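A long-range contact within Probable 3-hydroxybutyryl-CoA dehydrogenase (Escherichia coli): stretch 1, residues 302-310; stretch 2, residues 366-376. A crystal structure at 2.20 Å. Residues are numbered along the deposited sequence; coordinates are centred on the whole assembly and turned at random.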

# COMPACT_ATOMS: atom_id res chain seq x y z
N PHE C 302 -45.44 -15.80 21.97
CA PHE C 302 -44.75 -15.43 20.73
C PHE C 302 -44.09 -16.62 20.04
O PHE C 302 -43.38 -16.45 19.04
N SER C 303 -44.33 -17.82 20.58
CA SER C 303 -43.81 -19.08 20.05
C SER C 303 -44.20 -19.32 18.59
O SER C 303 -45.34 -19.07 18.20
N PRO C 304 -43.23 -19.79 17.78
CA PRO C 304 -43.46 -20.21 16.39
C PRO C 304 -44.41 -21.40 16.25
O PRO C 304 -44.49 -22.24 17.15
N MET C 305 -45.09 -21.48 15.12
CA MET C 305 -45.97 -22.62 14.85
C MET C 305 -45.20 -23.80 14.25
O MET C 305 -45.52 -24.96 14.55
N LYS C 306 -44.20 -23.50 13.43
CA LYS C 306 -43.43 -24.54 12.73
C LYS C 306 -41.94 -24.19 12.62
O LYS C 306 -41.56 -23.17 12.03
N VAL C 307 -41.10 -25.05 13.20
CA VAL C 307 -39.65 -24.89 13.18
C VAL C 307 -39.01 -26.05 12.41
O VAL C 307 -39.19 -27.22 12.76
N GLU C 308 -38.24 -25.72 11.37
CA GLU C 308 -37.63 -26.73 10.52
C GLU C 308 -36.16 -26.45 10.23
O GLU C 308 -35.83 -25.56 9.42
N LYS C 309 -35.28 -27.20 10.89
CA LYS C 309 -33.84 -27.08 10.67
C LYS C 309 -33.47 -27.68 9.33
O LYS C 309 -33.53 -28.89 9.14
N LYS C 310 -33.11 -26.83 8.38
CA LYS C 310 -32.55 -27.30 7.11
C LYS C 310 -31.03 -27.44 7.25
O LYS C 310 -30.48 -27.29 8.35
N ARG C 366 -38.75 -11.24 16.69
CA ARG C 366 -39.09 -11.80 18.01
C ARG C 366 -39.28 -13.31 17.99
O ARG C 366 -38.81 -13.99 18.90
N LYS C 367 -39.93 -13.85 16.96
CA LYS C 367 -40.02 -15.31 16.78
C LYS C 367 -38.64 -16.00 16.80
O LYS C 367 -38.46 -17.03 17.47
N ALA C 368 -37.69 -15.43 16.07
CA ALA C 368 -36.32 -15.94 16.01
C ALA C 368 -35.59 -15.79 17.34
O ALA C 368 -34.85 -16.69 17.74
N ILE C 369 -35.79 -14.66 18.02
CA ILE C 369 -35.16 -14.42 19.32
C ILE C 369 -35.68 -15.43 20.35
O ILE C 369 -34.89 -16.00 21.12
N TYR C 370 -37.00 -15.66 20.33
CA TYR C 370 -37.65 -16.62 21.22
C TYR C 370 -37.06 -18.02 21.03
O TYR C 370 -36.61 -18.64 21.99
N TYR C 371 -37.06 -18.49 19.78
CA TYR C 371 -36.52 -19.80 19.44
C TYR C 371 -35.12 -20.03 20.00
O TYR C 371 -34.83 -21.11 20.53
N LEU C 372 -34.27 -19.01 19.88
CA LEU C 372 -32.89 -19.10 20.32
C LEU C 372 -32.77 -19.18 21.83
O LEU C 372 -31.99 -19.99 22.36
N GLN C 373 -33.54 -18.34 22.52
CA GLN C 373 -33.55 -18.26 23.99
C GLN C 373 -33.98 -19.58 24.61
O GLN C 373 -33.45 -19.99 25.65
N GLN C 374 -34.92 -20.25 23.95
CA GLN C 374 -35.43 -21.54 24.40
C GLN C 374 -34.42 -22.68 24.20
O GLN C 374 -34.68 -23.83 24.55
N GLN C 375 -33.25 -22.34 23.63
CA GLN C 375 -32.17 -23.30 23.42
C GLN C 375 -30.97 -23.02 24.32
O GLN C 375 -29.91 -23.62 24.15
N GLY C 376 -31.14 -22.11 25.27
CA GLY C 376 -30.10 -21.84 26.26
C GLY C 376 -29.24 -20.63 25.95
O GLY C 376 -28.44 -20.19 26.78

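Packing of the 302-310 segment, a loop leading into the strand 307-309, against the helix 366-373 and the turn that follows it. The two stretches bury 459 Å² between them, and no hydrogen bond crosses; the contact is van der Waals packing, mostly carbon on carbon. Phe302 leaves its backbone sideways, but with chi1 m its ring comes nearer the helix; CE2 of Phe302 lies 3.7 Å from CD of Arg366, whose CB points toward the loop and whose chi2 and chi3 are t after an m chi1, with a turn at chi4 of 88°. The carbonyl O of Phe302 sits 3.8 Å from CG of Lys367, a contact with the aliphatic part of an otherwise extended lysine whose NZ is hydrogen-bonded elsewhere in the structure. Ser303 (t) places CB 3.7 Å from CE2 of Tyr370, while its backbone N lies over one face of that ring; its OG makes a weak, local hydrogen bond to O of Pro304 at 3.2 Å. Pro304 has a C-gamma endo pucker; CA of Pro304 and CA of Lys367, 6.0 Å apart, are the closest CA pair of the two stretches. CD of Pro304 meets CD2 of Tyr370 at 3.7 Å, so the t rotamer of Tyr370 serves two consecutive loop residues. Met305 and Lys306 make no contact with the helix. Val307 (t) points toward it and sets CG1 3.6 Å from CE2 of Tyr371, also a t rotamer. Glu308 points away; its OE1 forms a long salt bridge, 4.0 Å, with NZ of Lys306. Lys309 starts sideways with chi1 m, then extends so that CE comes within 3.4 Å of OH of Tyr371; Tyr371 thus meets Val307 through ring atom CE2 and Lys309 through its hydroxyl. Beyond the helix, Gln375 (m) points toward the strand, its NE2 3.1 Å from OH of Tyr371 and 4.4 Å from NZ of Lys309. Lys310 is out of reach.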

# COMPACT_ATOMS: atom_id res chain seq x y z
CB PHE C 302 -43.72 -14.34 21.01
CG PHE C 302 -44.27 -12.95 20.93
CD1 PHE C 302 -45.20 -12.49 21.85
CD2 PHE C 302 -43.83 -12.08 19.92
CE1 PHE C 302 -45.71 -11.19 21.78
CE2 PHE C 302 -44.33 -10.78 19.83
CZ PHE C 302 -45.26 -10.34 20.76
CB SER C 303 -44.30 -20.24 20.91
OG SER C 303 -44.05 -21.48 20.27
CB PRO C 304 -42.06 -20.61 15.92
CG PRO C 304 -41.24 -20.77 17.17
CD PRO C 304 -41.80 -19.79 18.12
CB MET C 305 -47.14 -22.22 13.95
CG MET C 305 -48.22 -21.37 14.64
SD MET C 305 -48.93 -22.11 16.14
CE MET C 305 -49.65 -23.62 15.49
CB LYS C 306 -44.02 -24.78 11.33
CG LYS C 306 -43.50 -26.02 10.61
CD LYS C 306 -44.02 -26.03 9.18
CE LYS C 306 -43.28 -27.04 8.31
NZ LYS C 306 -43.64 -26.86 6.88
CB VAL C 307 -39.05 -24.83 14.60
CG1 VAL C 307 -37.54 -24.75 14.54
CG2 VAL C 307 -39.60 -23.64 15.36
CB GLU C 308 -38.43 -26.86 9.23
CG GLU C 308 -38.12 -28.11 8.44
CD GLU C 308 -38.65 -28.04 7.03
OE1 GLU C 308 -39.70 -27.39 6.81
OE2 GLU C 308 -38.02 -28.64 6.14
CB LYS C 309 -33.05 -27.80 11.77
CG LYS C 309 -33.21 -27.25 13.18
CD LYS C 309 -32.56 -28.18 14.19
CE LYS C 309 -33.07 -27.92 15.60
NZ LYS C 309 -32.53 -28.90 16.58
CB LYS C 310 -32.97 -26.40 5.94
CG LYS C 310 -34.48 -26.15 5.88
CD LYS C 310 -35.00 -25.92 4.48
CE LYS C 310 -36.52 -26.12 4.45
NZ LYS C 310 -37.13 -25.90 3.11
CB ARG C 366 -40.29 -11.08 18.65
CG ARG C 366 -39.91 -9.75 19.29
CD ARG C 366 -41.07 -9.09 20.02
NE ARG C 366 -40.63 -7.95 20.83
CZ ARG C 366 -40.51 -6.69 20.38
NH1 ARG C 366 -40.80 -6.39 19.13
NH2 ARG C 366 -40.09 -5.74 21.20
CB LYS C 367 -40.75 -15.68 15.48
CG LYS C 367 -42.25 -15.47 15.51
CD LYS C 367 -42.87 -15.76 14.14
CE LYS C 367 -44.38 -15.55 14.15
NZ LYS C 367 -45.00 -16.00 12.87
CB ALA C 368 -35.54 -15.26 14.88
CB ILE C 369 -35.37 -12.95 19.83
CG1 ILE C 369 -34.67 -11.96 18.91
CG2 ILE C 369 -34.87 -12.78 21.28
CD1 ILE C 369 -34.97 -10.48 19.20
CB TYR C 370 -39.19 -16.66 21.01
CG TYR C 370 -39.89 -17.73 21.85
CD1 TYR C 370 -40.22 -17.50 23.19
CD2 TYR C 370 -40.19 -18.98 21.30
CE1 TYR C 370 -40.84 -18.50 23.97
CE2 TYR C 370 -40.80 -19.98 22.06
CZ TYR C 370 -41.13 -19.73 23.39
OH TYR C 370 -41.74 -20.72 24.13
CB TYR C 371 -36.50 -20.00 17.91
CG TYR C 371 -35.76 -21.24 17.48
CD1 TYR C 371 -34.50 -21.15 16.87
CD2 TYR C 371 -36.30 -22.51 17.71
CE1 TYR C 371 -33.81 -22.30 16.48
CE2 TYR C 371 -35.62 -23.66 17.34
CZ TYR C 371 -34.38 -23.55 16.72
OH TYR C 371 -33.71 -24.69 16.34
CB LEU C 372 -32.08 -17.92 19.78
CG LEU C 372 -31.80 -17.92 18.28
CD1 LEU C 372 -31.22 -16.59 17.83
CD2 LEU C 372 -30.89 -19.07 17.91
CB GLN C 373 -34.49 -17.14 24.46
CG GLN C 373 -33.91 -15.74 24.34
CD GLN C 373 -34.95 -14.66 24.61
OE1 GLN C 373 -36.16 -14.90 24.48
NE2 GLN C 373 -34.49 -13.47 24.96
CB GLN C 374 -36.77 -21.85 23.72
CG GLN C 374 -37.80 -22.54 24.62
CD GLN C 374 -38.17 -21.72 25.86
OE1 GLN C 374 -38.40 -20.51 25.78
NE2 GLN C 374 -38.23 -22.39 27.01
CB GLN C 375 -31.74 -23.33 21.95
CG GLN C 375 -32.84 -23.73 20.99
CD GLN C 375 -32.32 -24.26 19.68
OE1 GLN C 375 -31.42 -23.67 19.07
NE2 GLN C 375 -32.87 -25.38 19.23